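Local coordinates for protein putative laminarinase (Phanerochaete chrysosporium, PDB 2W39) that hydrolyses beta-glucans such as laminarin and lichenin, as an extracellular glycoside hydrolase of family 16 with a beta-sandwich fold, at residues Asn70-Thr81 and Asp243-Phe253; Gly121-Leu132 and Gly164-Tyr175. All coordinates share one frame; numbering follows the deposited sequence.

Contact 1: residues Asn70-Thr81 and Asp243-Phe253; sequences NSVRIRSIKTYT and DANNIIINLTF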
loop_
_atom_site.group_PDB
_atom_site.type_symbol
_atom_site.label_atom_id
_atom_site.label_comp_id
_atom_site.label_asym_id
_atom_site.label_seq_id
_atom_site.Cartn_x
_atom_site.Cartn_y
_atom_site.Cartn_z
ATOM N N ASN A 70 -14.308 -8.976 -8.510
ATOM C CA ASN A 70 -13.085 -9.761 -8.410
ATOM C C ASN A 70 -11.858 -8.859 -8.385
ATOM O O ASN A 70 -11.750 -7.885 -9.154
ATOM C CB ASN A 70 -12.932 -10.736 -9.576
ATOM C CG ASN A 70 -13.909 -11.891 -9.525
ATOM O OD1 ASN A 70 -14.513 -12.190 -8.501
ATOM N ND2 ASN A 70 -14.039 -12.583 -10.663
ATOM N N SER A 71 -10.934 -9.183 -7.479
ATOM C CA SER A 71 -9.696 -8.441 -7.320
ATOM C C SER A 71 -8.686 -9.362 -6.646
ATOM O O SER A 71 -8.973 -10.549 -6.418
ATOM C CB SER A 71 -9.960 -7.183 -6.491
ATOM O OG SER A 71 -8.838 -6.313 -6.559
ATOM N N VAL A 72 -7.525 -8.805 -6.317
ATOM C CA VAL A 72 -6.449 -9.602 -5.753
ATOM C C VAL A 72 -5.804 -8.915 -4.557
ATOM O O VAL A 72 -5.751 -7.676 -4.470
ATOM C CB VAL A 72 -5.382 -9.977 -6.812
ATOM C CG1 VAL A 72 -5.990 -10.824 -7.945
ATOM C CG2 VAL A 72 -4.677 -8.750 -7.369
ATOM N N ARG A 73 -5.270 -9.751 -3.668
ATOM C CA ARG A 73 -4.506 -9.356 -2.489
ATOM C C ARG A 73 -3.338 -10.336 -2.427
ATOM O O ARG A 73 -3.532 -11.518 -2.141
ATOM C CB ARG A 73 -5.392 -9.450 -1.247
ATOM C CG ARG A 73 -4.643 -9.257 0.074
ATOM C CD ARG A 73 -5.600 -9.009 1.195
ATOM N NE ARG A 73 -4.977 -9.171 2.509
ATOM C CZ ARG A 73 -5.386 -8.561 3.622
ATOM N NH1 ARG A 73 -6.319 -7.620 3.585
ATOM N NH2 ARG A 73 -4.803 -8.847 4.778
ATOM N N ILE A 74 -2.150 -9.860 -2.764
ATOM C CA ILE A 74 -0.985 -10.727 -2.786
ATOM C C ILE A 74 -0.121 -10.480 -1.575
ATOM O O ILE A 74 -0.022 -9.354 -1.086
ATOM C CB ILE A 74 -0.194 -10.620 -4.135
ATOM C CG1 ILE A 74 0.523 -9.261 -4.345
ATOM C CG2 ILE A 74 -1.105 -10.986 -5.327
ATOM C CD1 ILE A 74 1.552 -9.290 -5.466
ATOM N N ARG A 75 0.509 -11.534 -1.079
ATOM C CA ARG A 75 1.256 -11.482 0.160
ATOM C C ARG A 75 2.589 -12.197 -0.029
ATOM O O ARG A 75 2.639 -13.343 -0.505
ATOM C CB ARG A 75 0.458 -12.186 1.262
ATOM C CG ARG A 75 1.157 -12.138 2.621
ATOM C CD ARG A 75 0.385 -12.880 3.681
ATOM N NE ARG A 75 0.434 -14.331 3.483
ATOM C CZ ARG A 75 -0.210 -15.208 4.243
ATOM N NH1 ARG A 75 -0.999 -14.789 5.221
ATOM N NH2 ARG A 75 -0.068 -16.507 4.016
ATOM N N SER A 76 3.683 -11.552 0.363
ATOM C CA SER A 76 4.990 -12.214 0.257
ATOM C C SER A 76 5.002 -13.471 1.106
ATOM O O SER A 76 4.452 -13.499 2.204
ATOM C CB SER A 76 6.141 -11.286 0.667
ATOM O OG SER A 76 6.065 -10.909 2.037
ATOM N N ILE A 77 5.672 -14.505 0.619
ATOM C CA ILE A 77 5.844 -15.717 1.417
ATOM C C ILE A 77 6.806 -15.415 2.578
ATOM O O ILE A 77 6.571 -15.827 3.713
ATOM C CB ILE A 77 6.303 -16.899 0.532
ATOM C CG1 ILE A 77 5.167 -17.305 -0.414
ATOM C CG2 ILE A 77 6.737 -18.090 1.400
ATOM C CD1 ILE A 77 5.598 -18.224 -1.541
ATOM N N LYS A 78 7.892 -14.708 2.289
ATOM C CA LYS A 78 8.830 -14.341 3.328
ATOM C C LYS A 78 8.300 -13.247 4.234
ATOM O O LYS A 78 7.411 -12.462 3.856
ATOM C CB LYS A 78 10.138 -13.898 2.701
ATOM C CG LYS A 78 10.884 -15.088 2.131
ATOM C CD LYS A 78 12.072 -14.677 1.307
ATOM C CE LYS A 78 13.180 -14.115 2.144
ATOM N NZ LYS A 78 14.397 -13.956 1.287
ATOM N N THR A 79 8.856 -13.200 5.442
ATOM C CA THR A 79 8.581 -12.132 6.388
ATOM C C THR A 79 9.878 -11.374 6.689
ATOM O O THR A 79 10.977 -11.883 6.441
ATOM C CB THR A 79 7.982 -12.667 7.693
ATOM O OG1 THR A 79 8.943 -13.550 8.258
ATOM C CG2 THR A 79 6.677 -13.386 7.454
ATOM N N TYR A 80 9.734 -10.178 7.257
ATOM C CA TYR A 80 10.821 -9.214 7.394
ATOM C C TYR A 80 10.713 -8.478 8.712
ATOM O O TYR A 80 9.619 -8.188 9.191
ATOM C CB TYR A 80 10.810 -8.191 6.224
ATOM C CG TYR A 80 10.874 -8.884 4.887
ATOM C CD1 TYR A 80 12.097 -9.296 4.358
ATOM C CD2 TYR A 80 9.710 -9.193 4.185
ATOM C CE1 TYR A 80 12.166 -9.993 3.170
ATOM C CE2 TYR A 80 9.766 -9.888 2.993
ATOM C CZ TYR A 80 10.995 -10.275 2.476
ATOM O OH TYR A 80 11.040 -10.962 1.284
ATOM N N THR A 81 11.871 -8.146 9.279
ATOM C CA THR A 81 11.943 -7.317 10.487
ATOM C C THR A 81 12.685 -6.021 10.112
ATOM O O THR A 81 12.065 -5.117 9.544
ATOM C CB THR A 81 12.557 -8.067 11.686
ATOM O OG1 THR A 81 13.869 -8.530 11.337
ATOM C CG2 THR A 81 11.659 -9.258 12.082
ATOM N N ASP A 243 6.641 -7.224 14.655
ATOM C CA ASP A 243 7.438 -8.428 14.590
ATOM C C ASP A 243 7.638 -8.736 13.094
ATOM O O ASP A 243 7.622 -7.807 12.268
ATOM C CB ASP A 243 6.795 -9.551 15.424
ATOM C CG ASP A 243 5.354 -9.838 15.056
ATOM O OD1 ASP A 243 4.947 -9.609 13.899
ATOM O OD2 ASP A 243 4.642 -10.321 15.964
ATOM N N ALA A 244 7.852 -9.988 12.719
ATOM C CA ALA A 244 8.155 -10.305 11.335
ATOM C C ALA A 244 6.892 -10.120 10.493
ATOM O O ALA A 244 5.862 -10.740 10.772
ATOM C CB ALA A 244 8.692 -11.732 11.219
ATOM N N ASN A 245 6.962 -9.243 9.493
ATOM C CA ASN A 245 5.794 -8.867 8.698
ATOM C C ASN A 245 5.950 -9.334 7.253
ATOM O O ASN A 245 7.047 -9.314 6.698
ATOM C CB ASN A 245 5.644 -7.334 8.664
ATOM C CG ASN A 245 5.063 -6.710 9.926
ATOM O OD1 ASN A 245 4.879 -7.345 10.979
ATOM N ND2 ASN A 245 4.764 -5.435 9.813
ATOM N N ASN A 246 4.827 -9.693 6.644
ATOM C CA ASN A 246 4.748 -9.908 5.196
ATOM C C ASN A 246 4.482 -8.579 4.497
ATOM O O ASN A 246 3.901 -7.659 5.089
ATOM C CB ASN A 246 3.579 -10.839 4.833
ATOM C CG ASN A 246 3.589 -12.147 5.601
ATOM O OD1 ASN A 246 3.135 -12.199 6.745
ATOM N ND2 ASN A 246 4.100 -13.204 4.972
ATOM N N ILE A 247 4.873 -8.535 3.225
ATOM C CA ILE A 247 4.486 -7.442 2.332
ATOM C C ILE A 247 3.188 -7.830 1.620
ATOM O O ILE A 247 3.061 -8.963 1.114
ATOM C CB ILE A 247 5.604 -7.175 1.292
ATOM C CG1 ILE A 247 6.845 -6.625 1.995
ATOM C CG2 ILE A 247 5.118 -6.239 0.169
ATOM C CD1 ILE A 247 8.126 -6.631 1.153
ATOM N N ILE A 248 2.221 -6.915 1.627
ATOM C CA ILE A 248 0.912 -7.124 1.002
ATOM C C ILE A 248 0.650 -6.008 0.002
ATOM O O ILE A 248 0.907 -4.832 0.285
ATOM C CB ILE A 248 -0.220 -7.212 2.063
ATOM C CG1 ILE A 248 0.082 -8.354 3.047
ATOM C CG2 ILE A 248 -1.599 -7.411 1.385
ATOM C CD1 ILE A 248 -0.913 -8.465 4.190
ATOM N N ILE A 249 0.145 -6.380 -1.172
ATOM C CA ILE A 249 -0.301 -5.420 -2.176
ATOM C C ILE A 249 -1.698 -5.841 -2.606
ATOM O O ILE A 249 -1.904 -6.996 -2.982
ATOM C CB ILE A 249 0.642 -5.341 -3.400
ATOM C CG1 ILE A 249 2.082 -5.082 -2.948
ATOM C CG2 ILE A 249 0.145 -4.269 -4.364
ATOM C CD1 ILE A 249 3.120 -5.269 -4.067
ATOM N N ASN A 250 -2.668 -4.932 -2.514
ATOM C CA ASN A 250 -4.064 -5.316 -2.736
ATOM C C ASN A 250 -4.885 -4.200 -3.329
ATOM O O ASN A 250 -4.458 -3.045 -3.377
ATOM C CB ASN A 250 -4.725 -5.794 -1.421
ATOM C CG ASN A 250 -4.942 -4.661 -0.451
ATOM O OD1 ASN A 250 -4.005 -4.239 0.231
ATOM N ND2 ASN A 250 -6.164 -4.125 -0.409
ATOM N N LEU A 251 -6.090 -4.571 -3.740
ATOM C CA LEU A 251 -7.096 -3.599 -4.134
ATOM C C LEU A 251 -8.445 -4.097 -3.632
ATOM O O LEU A 251 -8.929 -5.142 -4.070
ATOM C CB LEU A 251 -7.113 -3.452 -5.654
ATOM C CG LEU A 251 -8.296 -2.660 -6.233
ATOM C CD1 LEU A 251 -8.332 -1.220 -5.716
ATOM C CD2 LEU A 251 -8.257 -2.704 -7.760
ATOM N N THR A 252 -9.033 -3.361 -2.692
ATOM C CA THR A 252 -10.416 -3.601 -2.304
ATOM C C THR A 252 -11.298 -2.448 -2.803
ATOM O O THR A 252 -10.798 -1.488 -3.411
ATOM C CB THR A 252 -10.571 -3.896 -0.776
ATOM O OG1 THR A 252 -11.878 -4.458 -0.585
ATOM C CG2 THR A 252 -10.382 -2.668 0.101
ATOM N N PHE A 253 -12.608 -2.563 -2.579
ATOM C CA PHE A 253 -13.573 -1.535 -2.995
ATOM C C PHE A 253 -14.540 -1.288 -1.857
ATOM O O PHE A 253 -14.956 -2.236 -1.191
ATOM C CB PHE A 253 -14.376 -1.961 -4.238
ATOM C CG PHE A 253 -13.542 -2.606 -5.305
ATOM C CD1 PHE A 253 -13.499 -3.994 -5.426
ATOM C CD2 PHE A 253 -12.786 -1.830 -6.177
ATOM C CE1 PHE A 253 -12.703 -4.605 -6.411
ATOM C CE2 PHE A 253 -11.997 -2.430 -7.156
ATOM C CZ PHE A 253 -11.960 -3.816 -7.272
#
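Ser76 faces Ile247 with OG set between its own backbone N and carbonyl carbon (chi1 64°), a rotation that turns the hydroxyl onto the partner backbone. Ile247 N donates to Ser76 OG at 2.9 Å, and Ser76 OG in turn donates a hydrogen bond to Lys78 O (2.7 Å). Ser76 N also donates to Ile247 O (2.8 Å); the serine hydroxyl thus takes the place of a main-chain carbonyl just before the pairing slips by two residues and resumes at Tyr80 and Asn245. Asn246, with CG anti to its carbonyl carbon (chi1 -53°), ties down the same bend: ND2 reaches Ser76 O at 2.8 Å, with the acceptor slightly out of the amide plane. Arg75 crosses the Asn246 side chain obliquely, its CG 3.5 Å from Asn246 CB and the guanidinium and amide planes 22° apart, before its guanidinium pairs with Glu107.

Regular antiparallel pairing runs on from there, with Ile74 N bonded to Ile249 O at 2.9 Å and Ile74 CG1 lying alongside Ile249 CB at 4.0 Å. Ser71 OG adds a bond to Leu251 O at the far end. On the opposite face the extended Arg73 chain rests CG on Ile248 CG2 (3.8 Å); its guanidinium is held by Glu21 and Glu107 and donates from NH2 to O6 of a bound glucose.

Strand 246-253 is flanked by 69-76 and 98-105. The face of Arg73, Ile248 and Asn250 turns to the sugar-binding side, where Trp103 donates to Asn250; Ile247 and Ile249 pack on strand 288-297 of the other sheet of the sandwich.

Contact 2: residues Gly121-Leu132 and Gly164-Tyr175; sequences GVNDQSPNAMTL and GCGVQAPTANSY
Tyr175 drives its ring into the bend of 121-128, where the packing is tight: its CZ lies 3.4 Å from Gly121 CA, with no space for a side chain on Gly121. With CG anti to the backbone N (chi1 -170°), the Tyr175 side chain crosses that of Asn128 at about a right angle, while ring and amide planes lie 18° apart; its OH meets a water (2.8 Å) that also accepts from Asp124 N in the type I' turn. A leucine in place of Tyr175 would probably leave that water short of a partner and open a gap beside Gly121 and Gln125.

Beside Tyr175 CB, Asn128 N donates nearly straight to Ser174 OG (3.0 Å), itself bonded to Thr171 O. Met130 bends its CE to Ala169 CB (3.9 Å), while Leu132 CB touches Cys165 SG (3.6 Å), disulfide-bonded to Cys155.

The solvent side runs along Gln125, Ala172 and Gln168. Pro127, after a cis peptide, packs CB on Ala169 O (3.2 Å), while its carbonyl shares a water with Gln168 NE2, tentatively, since Gln168 has a second conformer.

Both ends of the Asn128 amide are satisfied, OD1 by Glu120 N and ND2 by Ile118 O, consistent with this contact positioning Glu120 of the sugar pocket.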
loop_
_atom_site.group_PDB
_atom_site.type_symbol
_atom_site.label_atom_id
_atom_site.label_comp_id
_atom_site.label_asym_id
_atom_site.label_seq_id
_atom_site.Cartn_x
_atom_site.Cartn_y
_atom_site.Cartn_z
ATOM N N GLY A 121 -4.890 4.881 0.054
ATOM C CA GLY A 121 -5.895 5.935 0.032
ATOM C C GLY A 121 -7.198 5.366 -0.479
ATOM O O GLY A 121 -7.326 4.152 -0.668
ATOM N N VAL A 122 -8.170 6.258 -0.672
ATOM C CA VAL A 122 -9.489 5.853 -1.116
ATOM C C VAL A 122 -10.062 6.845 -2.107
ATOM O O VAL A 122 -9.808 8.052 -2.012
ATOM C CB VAL A 122 -10.492 5.716 0.078
ATOM C CG1 VAL A 122 -10.031 4.651 1.046
ATOM C CG2 VAL A 122 -10.705 7.041 0.794
ATOM N N ASN A 123 -10.868 6.329 -3.028
ATOM C CA ASN A 123 -11.720 7.179 -3.869
ATOM C C ASN A 123 -10.966 8.286 -4.561
ATOM O O ASN A 123 -11.490 9.396 -4.715
ATOM C CB ASN A 123 -12.875 7.755 -3.038
ATOM C CG ASN A 123 -13.733 6.665 -2.423
ATOM O OD1 ASN A 123 -14.023 5.669 -3.080
ATOM N ND2 ASN A 123 -14.157 6.853 -1.180
ATOM N N ASP A 124 -9.741 7.987 -4.996
ATOM C CA ASP A 124 -8.910 8.932 -5.751
ATOM C C ASP A 124 -8.481 10.167 -4.955
ATOM O O ASP A 124 -8.027 11.151 -5.529
ATOM C CB ASP A 124 -9.586 9.322 -7.087
ATOM C CG ASP A 124 -9.796 8.133 -7.995
ATOM O OD1 ASP A 124 -8.969 7.201 -7.975
ATOM O OD2 ASP A 124 -10.784 8.135 -8.770
ATOM N N GLN A 125 -8.600 10.120 -3.637
ATOM C CA GLN A 125 -8.313 11.300 -2.828
ATOM C C GLN A 125 -6.852 11.411 -2.426
ATOM O O GLN A 125 -6.414 10.864 -1.419
ATOM C CB GLN A 125 -9.207 11.332 -1.585
ATOM C CG GLN A 125 -10.685 11.359 -1.908
ATOM C CD GLN A 125 -11.056 12.534 -2.769
ATOM O OE1 GLN A 125 -11.059 13.675 -2.301
ATOM N NE2 GLN A 125 -11.373 12.276 -4.033
ATOM N N SER A 126 -6.089 12.145 -3.237
ATOM C CA SER A 126 -4.711 12.511 -2.898
ATOM C C SER A 126 -4.716 13.392 -1.648
ATOM O O SER A 126 -5.736 14.015 -1.335
ATOM C CB SER A 126 -4.052 13.277 -4.054
ATOM O OG SER A 126 -3.744 12.422 -5.137
ATOM N N PRO A 127 -3.590 13.458 -0.928
ATOM C CA PRO A 127 -2.329 12.743 -1.089
ATOM C C PRO A 127 -2.316 11.356 -0.452
ATOM O O PRO A 127 -3.252 10.935 0.231
ATOM C CB PRO A 127 -1.348 13.651 -0.357
ATOM C CG PRO A 127 -2.150 14.159 0.792
ATOM C CD PRO A 127 -3.537 14.372 0.235
ATOM N N ASN A 128 -1.212 10.658 -0.681
ATOM C CA ASN A 128 -0.955 9.375 -0.054
ATOM C C ASN A 128 -0.888 9.529 1.463
ATOM O O ASN A 128 -0.430 10.551 1.971
ATOM C CB ASN A 128 0.386 8.831 -0.541
ATOM C CG ASN A 128 0.618 7.412 -0.092
ATOM O OD1 ASN A 128 -0.210 6.551 -0.349
ATOM N ND2 ASN A 128 1.724 7.167 0.608
ATOM N N ALA A 129 -1.321 8.483 2.148
ATOM C CA ALA A 129 -1.193 8.389 3.604
ATOM C C ALA A 129 -0.251 7.235 3.944
ATOM O O ALA A 129 -0.383 6.143 3.383
ATOM C CB ALA A 129 -2.556 8.168 4.252
ATOM N N MET A 130 0.646 7.475 4.901
ATOM C CA MET A 130 1.583 6.486 5.425
ATOM C C MET A 130 1.302 6.412 6.921
ATOM O O MET A 130 1.288 7.441 7.600
ATOM C CB MET A 130 3.011 6.932 5.141
ATOM C CG MET A 130 3.278 6.959 3.620
ATOM S SD MET A 130 4.284 8.343 3.033
ATOM C CE MET A 130 3.167 9.721 3.384
ATOM N N THR A 131 1.039 5.208 7.432
ATOM C CA THR A 131 0.402 5.063 8.743
ATOM C C THR A 131 0.926 3.828 9.445
ATOM O O THR A 131 1.106 2.776 8.819
ATOM C CB THR A 131 -1.123 4.917 8.550
ATOM O OG1 THR A 131 -1.610 5.982 7.728
ATOM C CG2 THR A 131 -1.863 4.948 9.862
ATOM N N LEU A 132 1.118 3.948 10.760
ATOM C CA LEU A 132 1.341 2.749 11.573
ATOM C C LEU A 132 0.097 2.423 12.376
ATOM O O LEU A 132 -0.599 3.328 12.868
ATOM C CB LEU A 132 2.494 2.909 12.565
ATOM C CG LEU A 132 3.815 3.440 12.027
ATOM C CD1 LEU A 132 4.868 3.385 13.110
ATOM C CD2 LEU A 132 4.289 2.698 10.788
ATOM N N GLY A 164 -4.833 4.559 13.403
ATOM C CA GLY A 164 -3.362 4.516 13.392
ATOM C C GLY A 164 -2.768 5.915 13.499
ATOM O O GLY A 164 -3.505 6.916 13.564
ATOM N N CYS A 165 -1.433 5.993 13.507
ATOM C CA CYS A 165 -0.745 7.283 13.469
ATOM C C CYS A 165 -0.270 7.527 12.044
ATOM O O CYS A 165 0.521 6.756 11.504
ATOM C CB CYS A 165 0.434 7.320 14.437
ATOM S SG CYS A 165 1.621 5.955 14.219
ATOM N N GLY A 166 -0.824 8.563 11.428
ATOM C CA GLY A 166 -0.686 8.796 9.990
ATOM C C GLY A 166 0.109 10.032 9.633
ATOM O O GLY A 166 0.201 10.982 10.421
ATOM N N VAL A 167 0.635 10.021 8.415
ATOM C CA VAL A 167 1.323 11.147 7.821
ATOM C C VAL A 167 0.826 11.258 6.389
ATOM O O VAL A 167 0.785 10.259 5.659
ATOM C CB VAL A 167 2.857 10.938 7.816
ATOM C CG1 VAL A 167 3.576 12.080 7.078
ATOM C CG2 VAL A 167 3.393 10.815 9.247
ATOM N N GLN A 168 0.462 12.476 5.986
ATOM C CA GLN A 168 0.052 12.768 4.610
ATOM C C GLN A 168 1.253 13.239 3.792
ATOM O O GLN A 168 1.978 14.143 4.222
ATOM C CB GLN A 168 -1.022 13.866 4.609
ATOM C CG GLN A 168 -2.273 13.535 5.410
ATOM C CD GLN A 168 -3.262 12.695 4.636
ATOM O OE1 GLN A 168 -3.533 11.542 4.994
ATOM N NE2 GLN A 168 -3.823 13.269 3.569
ATOM N N ALA A 169 1.467 12.650 2.613
ATOM C CA ALA A 169 2.524 13.121 1.714
ATOM C C ALA A 169 2.271 14.569 1.283
ATOM O O ALA A 169 1.114 15.001 1.218
ATOM C CB ALA A 169 2.639 12.235 0.504
ATOM N N PRO A 170 3.341 15.330 0.997
ATOM C CA PRO A 170 3.161 16.752 0.701
ATOM C C PRO A 170 2.701 17.080 -0.701
ATOM O O PRO A 170 2.323 18.235 -0.938
ATOM C CB PRO A 170 4.563 17.328 0.934
ATOM C CG PRO A 170 5.483 16.176 0.631
ATOM C CD PRO A 170 4.767 14.971 1.137
ATOM N N THR A 171 2.778 16.137 -1.636
ATOM C CA THR A 171 2.414 16.438 -3.031
ATOM C C THR A 171 1.239 15.611 -3.524
ATOM O O THR A 171 1.038 14.458 -3.126
ATOM C CB THR A 171 3.588 16.262 -4.019
ATOM O OG1 THR A 171 3.950 14.878 -4.091
ATOM C CG2 THR A 171 4.804 17.125 -3.622
ATOM N N ALA A 172 0.472 16.195 -4.445
ATOM C CA ALA A 172 -0.661 15.506 -5.051
ATOM C C ALA A 172 -0.235 14.254 -5.815
ATOM O O ALA A 172 -0.950 13.242 -5.801
ATOM C CB ALA A 172 -1.427 16.431 -5.960
ATOM N N ASN A 173 0.924 14.317 -6.466
ATOM C CA ASN A 173 1.362 13.232 -7.331
ATOM C C ASN A 173 1.886 12.022 -6.561
ATOM O O ASN A 173 2.346 11.063 -7.157
ATOM C CB ASN A 173 2.347 13.726 -8.396
ATOM C CG ASN A 173 3.682 14.186 -7.815
ATOM O OD1 ASN A 173 3.988 13.960 -6.635
ATOM N ND2 ASN A 173 4.489 14.835 -8.649
ATOM N N SER A 174 1.762 12.063 -5.233
ATOM C CA SER A 174 1.975 10.885 -4.403
ATOM C C SER A 174 0.883 9.841 -4.530
ATOM O O SER A 174 1.082 8.700 -4.083
ATOM C CB SER A 174 2.085 11.295 -2.929
ATOM O OG SER A 174 0.862 11.840 -2.420
ATOM N N TYR A 175 -0.266 10.189 -5.118
ATOM C CA TYR A 175 -1.399 9.275 -5.061
ATOM C C TYR A 175 -2.372 9.503 -6.212
ATOM O O TYR A 175 -2.502 10.619 -6.724
ATOM C CB TYR A 175 -2.154 9.478 -3.713
ATOM C CG TYR A 175 -3.186 8.416 -3.474
ATOM C CD1 TYR A 175 -2.801 7.160 -2.996
ATOM C CD2 TYR A 175 -4.525 8.613 -3.813
ATOM C CE1 TYR A 175 -3.720 6.119 -2.861
ATOM C CE2 TYR A 175 -5.459 7.582 -3.673
ATOM C CZ TYR A 175 -5.044 6.342 -3.207
ATOM O OH TYR A 175 -5.924 5.303 -3.079
HETATM O O HOH W 1 -8.169 5.550 -4.671
HETATM O O HOH W 2 -5.457 12.105 1.767
#

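Both contacts belong to the same curved sheet, with strands 98-105 and 115-120 lying between their strand pairs; the centres are 19 Å apart and the nearest atoms about 7 Å, without touching. Contact 2 lies within the chain that runs between the two segments of contact 1. It is the more thoroughly buried, relying on a tyrosine ring, a disulfide cysteine and side-chain amide hydrogen bonds to the main chain. Contact 1 is partly buried, with exposed threonines at its looped end and arginine-glutamate pairs on the sugar side. There it binds a glucose directly through Arg73, whereas contact 2 probably bears on the pocket only indirectly, through the Asn128 bond to the backbone of Glu120.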